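PDB 2UY1: cleavage stimulation factor 77, which probably binds mRNA and is thought to act in pre-mRNA 3'-end processing, as related cleavage stimulation factor subunits do. Local coordinates for residues V321-A326 against T354-E359; N341-G346 against E358-F363. One frame throughout, in Å; residues are numbered along the deposited sequence.

Interaction 1 of 2, residues V321-A326 against T354-E359; sequences VFIYCA and TLLKEE
Leu-355 is the first residue of 354-359 to meet 321-326, and it does so through Ile-323. Its CG lies 3.6 Å from Ile-323 CD1, and its CD2 branch comes to 3.8 Å from the same Ile-323 CD1. The two side chains cross obliquely, with the terminal methyl of Ile-323 against the branch point of Leu-355. That methyl reaches so far because Ile-323 is extended, with CD1 anti to CA (chi2 174°).

Leu-356 makes the tighter contact. Its CD1 stands 3.5 Å from Ile-323 CG1, closer than usual for two carbons, and the same Leu-356 methyl lies 4.2 Å from Phe-322 CB. Phe-322 thus joins through the base of its side chain, while its ring takes no part across this pair. The chi2 of Leu-356, 40°, falls short of the staggered value and places CD1 against Ile-323. The backbone N of Leu-356 is hydrogen-bonded to the side-chain OG of Ser-353, just ahead of the helix.

The segment axes approach to 10.6 Å and run nearly parallel, with 22° between their N-to-C directions. Helices 319-333 and 354-367 are not consecutive: helix 337-349 intervenes in the chain and touches both, Phe-343 meeting Ala-326 on one side and Leu-347 meeting Lys-357 on the other. Such a parallel relation between next-but-one helices is the geometry of an alpha-solenoid of helical hairpins, consistent with the TPR-related Suf family and its HAT repeats.

One helical turn beyond Leu-355, Glu-359 closes the contact with aliphatic carbon. Its CG lies 4.1 Å from Ile-323 CD1, and its CB is equally near. The chain bends about its CB-CG bond, and the carboxylate makes no hydrogen bond to 321-326.

Interaction 2 of 2, residues N341-G346 against E358-F363; sequences NIFSSG and EEFFLF
Around Phe-343 and Phe-360, whose CA atoms are 6.2 Å apart, segments 341-346 and 358-363 run antiparallel at 158°, with axes approaching to 10.5 Å. This is the packing of consecutive helices, 337-349 and 354-367, in a TPR-like alpha-solenoid, here built on an aromatic cluster. The rings of Phe-343 and Phe-360 are near parallel, their planes at 8°, but slid so far that they barely overlap; the evidence for packing is instead a reciprocal pair of CH-pi contacts. Phe-343 CB sits over the centre of the Phe-360 ring, 3.3 Å from its centroid, while Phe-360 CA lies over one face of the Phe-343 ring, displaced toward the rim. A chi2 of 6° nearly eclipses Phe-360 CD1 with its CA and brings that atom to 3.4 Å from Phe-343 CG. Ser-344 OG, hydrogen-bonded to Tyr-340 O, lies 3.7 Å from Phe-360 CZ. Tyr-340 also meets the Phe-360 ring edge-to-face. Phe-363, one turn after Phe-360, approaches Phe-343 obliquely, and its CD2 comes to 3.3 Å from Phe-343 CE1.

Both contacts use helix 354-367, their centres about 5 Å apart, and neither contains a cross-segment hydrogen bond. Interaction 1 joins it to the next-but-one helix, 319-333, nearly parallel and through aliphatic branches; interaction 2 joins it to the preceding helix, 337-349, antiparallel and through aromatic rings. The latter buries more surface, 259 against 205 Å². Each is largely core: Phe-322, Ile-323 and Leu-356 are buried in interaction 1, Phe-343, Phe-360 and Phe-363 in interaction 2, whereas Leu-355, Ser-344 and the shared Glu-359 are partly exposed. The two meet directly: Ala-326 CB lies 3.6 Å from Phe-343 CE1, and Phe-322 CD1 packs against Gly-346 CA.

Interaction 1 of 2, residues V321-A326 against T354-E359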
# COMPACT_ATOMS: atom_id res chain seq x y z
N VAL B 321 -1.56 20.73 11.46
CA VAL B 321 -1.64 22.15 11.12
C VAL B 321 -0.22 22.61 10.88
O VAL B 321 0.03 23.38 10.00
CB VAL B 321 -2.37 23.00 12.27
CG1 VAL B 321 -2.31 24.56 12.01
CG2 VAL B 321 -3.79 22.59 12.36
N PHE B 322 0.71 22.02 11.62
CA PHE B 322 2.14 22.28 11.44
C PHE B 322 2.64 21.70 10.14
O PHE B 322 3.45 22.32 9.50
CB PHE B 322 2.95 21.63 12.56
CG PHE B 322 2.75 22.24 13.94
CD1 PHE B 322 3.49 23.34 14.34
CD2 PHE B 322 1.82 21.69 14.83
CE1 PHE B 322 3.32 23.90 15.63
CE2 PHE B 322 1.65 22.23 16.12
CZ PHE B 322 2.43 23.32 16.52
N ILE B 323 2.27 20.46 9.82
CA ILE B 323 2.64 19.77 8.59
C ILE B 323 2.05 20.50 7.39
O ILE B 323 2.71 20.70 6.37
CB ILE B 323 2.11 18.31 8.57
CG1 ILE B 323 2.60 17.48 9.78
CG2 ILE B 323 2.36 17.62 7.22
CD1 ILE B 323 1.93 16.05 9.84
N TYR B 324 0.78 20.91 7.49
CA TYR B 324 0.20 21.73 6.42
C TYR B 324 0.96 23.04 6.19
O TYR B 324 1.22 23.41 5.05
CB TYR B 324 -1.25 21.98 6.74
CG TYR B 324 -1.83 23.10 5.96
CD1 TYR B 324 -2.33 22.90 4.66
CD2 TYR B 324 -1.87 24.38 6.52
CE1 TYR B 324 -2.83 23.97 3.97
CE2 TYR B 324 -2.37 25.44 5.84
CZ TYR B 324 -2.86 25.25 4.59
OH TYR B 324 -3.36 26.36 3.94
N CYS B 325 1.31 23.76 7.26
CA CYS B 325 2.04 25.06 7.10
C CYS B 325 3.42 24.88 6.54
O CYS B 325 3.95 25.80 5.87
CB CYS B 325 2.20 25.81 8.44
SG CYS B 325 0.62 26.53 9.00
N ALA B 326 4.07 23.78 6.91
CA ALA B 326 5.43 23.50 6.39
C ALA B 326 5.39 23.25 4.87
O ALA B 326 6.25 23.73 4.07
CB ALA B 326 6.06 22.34 7.14
N THR B 354 3.57 10.12 15.71
CA THR B 354 4.21 9.32 14.66
C THR B 354 3.97 9.94 13.24
O THR B 354 4.87 9.99 12.35
CB THR B 354 3.68 7.92 14.77
OG1 THR B 354 4.21 7.30 15.96
CG2 THR B 354 3.97 7.07 13.45
N LEU B 355 2.76 10.45 13.06
CA LEU B 355 2.44 11.24 11.87
C LEU B 355 3.45 12.30 11.57
O LEU B 355 3.93 12.41 10.47
CB LEU B 355 1.10 11.96 12.06
CG LEU B 355 0.69 12.83 10.86
CD1 LEU B 355 0.47 11.95 9.57
CD2 LEU B 355 -0.55 13.59 11.29
N LEU B 356 3.76 13.14 12.54
CA LEU B 356 4.68 14.26 12.25
C LEU B 356 6.10 13.71 12.02
O LEU B 356 6.89 14.27 11.24
CB LEU B 356 4.64 15.21 13.48
CG LEU B 356 4.87 16.69 13.77
CD1 LEU B 356 4.33 17.70 12.77
CD2 LEU B 356 4.12 16.93 15.07
N LYS B 357 6.48 12.69 12.81
CA LYS B 357 7.81 12.10 12.70
C LYS B 357 8.05 11.52 11.29
O LYS B 357 9.07 11.84 10.62
CB LYS B 357 8.01 11.05 13.78
CG LYS B 357 8.12 11.61 15.20
CD LYS B 357 8.31 10.45 16.23
CE LYS B 357 7.96 10.93 17.69
NZ LYS B 357 7.53 9.73 18.53
N GLU B 358 7.10 10.74 10.81
CA GLU B 358 7.14 10.14 9.48
C GLU B 358 7.03 11.13 8.34
O GLU B 358 7.77 11.02 7.37
CB GLU B 358 6.10 9.02 9.33
CG GLU B 358 6.07 8.33 7.93
CD GLU B 358 5.21 7.06 7.89
OE1 GLU B 358 5.49 6.06 8.62
OE2 GLU B 358 4.29 7.02 7.05
N GLU B 359 6.08 12.08 8.45
CA GLU B 359 5.85 13.05 7.41
C GLU B 359 7.00 14.01 7.34
O GLU B 359 7.26 14.45 6.27
CB GLU B 359 4.54 13.83 7.60
CG GLU B 359 3.23 13.06 7.38
CD GLU B 359 3.01 12.57 5.94
OE1 GLU B 359 3.42 13.31 5.03
OE2 GLU B 359 2.44 11.47 5.70

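Interaction 2 of 2, residues N341-G346 against E358-F363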
# COMPACT_ATOMS: atom_id res chain seq x y z
N ASN B 341 11.86 24.16 10.28
CA ASN B 341 11.56 24.80 11.54
C ASN B 341 10.13 24.64 11.96
O ASN B 341 9.89 24.40 13.10
CB ASN B 341 12.10 26.24 11.59
CG ASN B 341 13.63 26.25 11.52
OD1 ASN B 341 14.30 26.60 12.46
ND2 ASN B 341 14.18 25.76 10.42
N ILE B 342 9.19 24.67 11.01
CA ILE B 342 7.77 24.43 11.36
C ILE B 342 7.53 22.98 11.80
O ILE B 342 6.84 22.73 12.79
CB ILE B 342 6.85 24.85 10.18
CG1 ILE B 342 7.10 26.31 9.83
CG2 ILE B 342 5.42 24.53 10.48
CD1 ILE B 342 6.38 26.85 8.64
N PHE B 343 8.12 22.02 11.07
CA PHE B 343 8.03 20.59 11.46
C PHE B 343 8.67 20.36 12.85
O PHE B 343 8.12 19.62 13.66
CB PHE B 343 8.81 19.72 10.47
CG PHE B 343 8.03 19.23 9.27
CD1 PHE B 343 8.44 19.59 8.00
CD2 PHE B 343 7.02 18.27 9.40
CE1 PHE B 343 7.74 19.13 6.87
CE2 PHE B 343 6.33 17.77 8.26
CZ PHE B 343 6.69 18.22 6.99
N SER B 344 9.84 20.98 13.07
CA SER B 344 10.60 20.89 14.33
C SER B 344 9.78 21.44 15.51
O SER B 344 9.60 20.72 16.50
CB SER B 344 11.94 21.64 14.21
OG SER B 344 12.84 21.03 13.26
N SER B 345 9.26 22.66 15.40
CA SER B 345 8.27 23.24 16.37
C SER B 345 7.13 22.33 16.68
O SER B 345 6.78 22.14 17.84
CB SER B 345 7.62 24.46 15.79
OG SER B 345 8.60 25.41 15.57
N GLY B 346 6.51 21.79 15.64
CA GLY B 346 5.41 20.90 15.81
C GLY B 346 5.75 19.65 16.55
O GLY B 346 4.92 19.13 17.24
N GLU B 358 7.10 10.74 10.81
CA GLU B 358 7.14 10.14 9.48
C GLU B 358 7.03 11.13 8.34
O GLU B 358 7.77 11.02 7.37
CB GLU B 358 6.10 9.02 9.33
CG GLU B 358 6.07 8.33 7.93
CD GLU B 358 5.21 7.06 7.89
OE1 GLU B 358 5.49 6.06 8.62
OE2 GLU B 358 4.29 7.02 7.05
N GLU B 359 6.08 12.08 8.45
CA GLU B 359 5.85 13.05 7.41
C GLU B 359 7.00 14.01 7.34
O GLU B 359 7.26 14.45 6.27
CB GLU B 359 4.54 13.83 7.60
CG GLU B 359 3.23 13.06 7.38
CD GLU B 359 3.01 12.57 5.94
OE1 GLU B 359 3.42 13.31 5.03
OE2 GLU B 359 2.44 11.47 5.70
N PHE B 360 7.65 14.32 8.48
CA PHE B 360 8.87 15.18 8.53
C PHE B 360 10.04 14.45 7.87
O PHE B 360 10.73 15.04 7.09
CB PHE B 360 9.27 15.48 9.98
CG PHE B 360 10.34 16.56 10.18
CD1 PHE B 360 10.81 17.33 9.14
CD2 PHE B 360 10.82 16.84 11.49
CE1 PHE B 360 11.76 18.32 9.34
CE2 PHE B 360 11.76 17.80 11.69
CZ PHE B 360 12.26 18.53 10.63
N PHE B 361 10.31 13.21 8.25
CA PHE B 361 11.42 12.50 7.66
C PHE B 361 11.25 12.33 6.18
O PHE B 361 12.20 12.55 5.44
CB PHE B 361 11.70 11.17 8.37
CG PHE B 361 12.71 10.31 7.62
CD1 PHE B 361 14.07 10.72 7.54
CD2 PHE B 361 12.29 9.16 6.94
CE1 PHE B 361 15.04 9.98 6.79
CE2 PHE B 361 13.26 8.39 6.20
CZ PHE B 361 14.65 8.84 6.16
N LEU B 362 10.07 11.96 5.73
CA LEU B 362 9.88 11.57 4.31
C LEU B 362 9.84 12.80 3.43
O LEU B 362 10.21 12.78 2.25
CB LEU B 362 8.61 10.76 4.11
CG LEU B 362 8.57 9.34 4.72
CD1 LEU B 362 7.19 8.77 4.53
CD2 LEU B 362 9.65 8.32 4.16
N PHE B 363 9.36 13.90 4.02
CA PHE B 363 9.43 15.21 3.39
C PHE B 363 10.90 15.56 3.22
O PHE B 363 11.32 16.04 2.19
CB PHE B 363 8.79 16.29 4.28
CG PHE B 363 9.10 17.69 3.82
CD1 PHE B 363 8.44 18.24 2.70
CD2 PHE B 363 10.01 18.48 4.50
CE1 PHE B 363 8.73 19.56 2.27
CE2 PHE B 363 10.33 19.79 4.06
CZ PHE B 363 9.69 20.33 2.94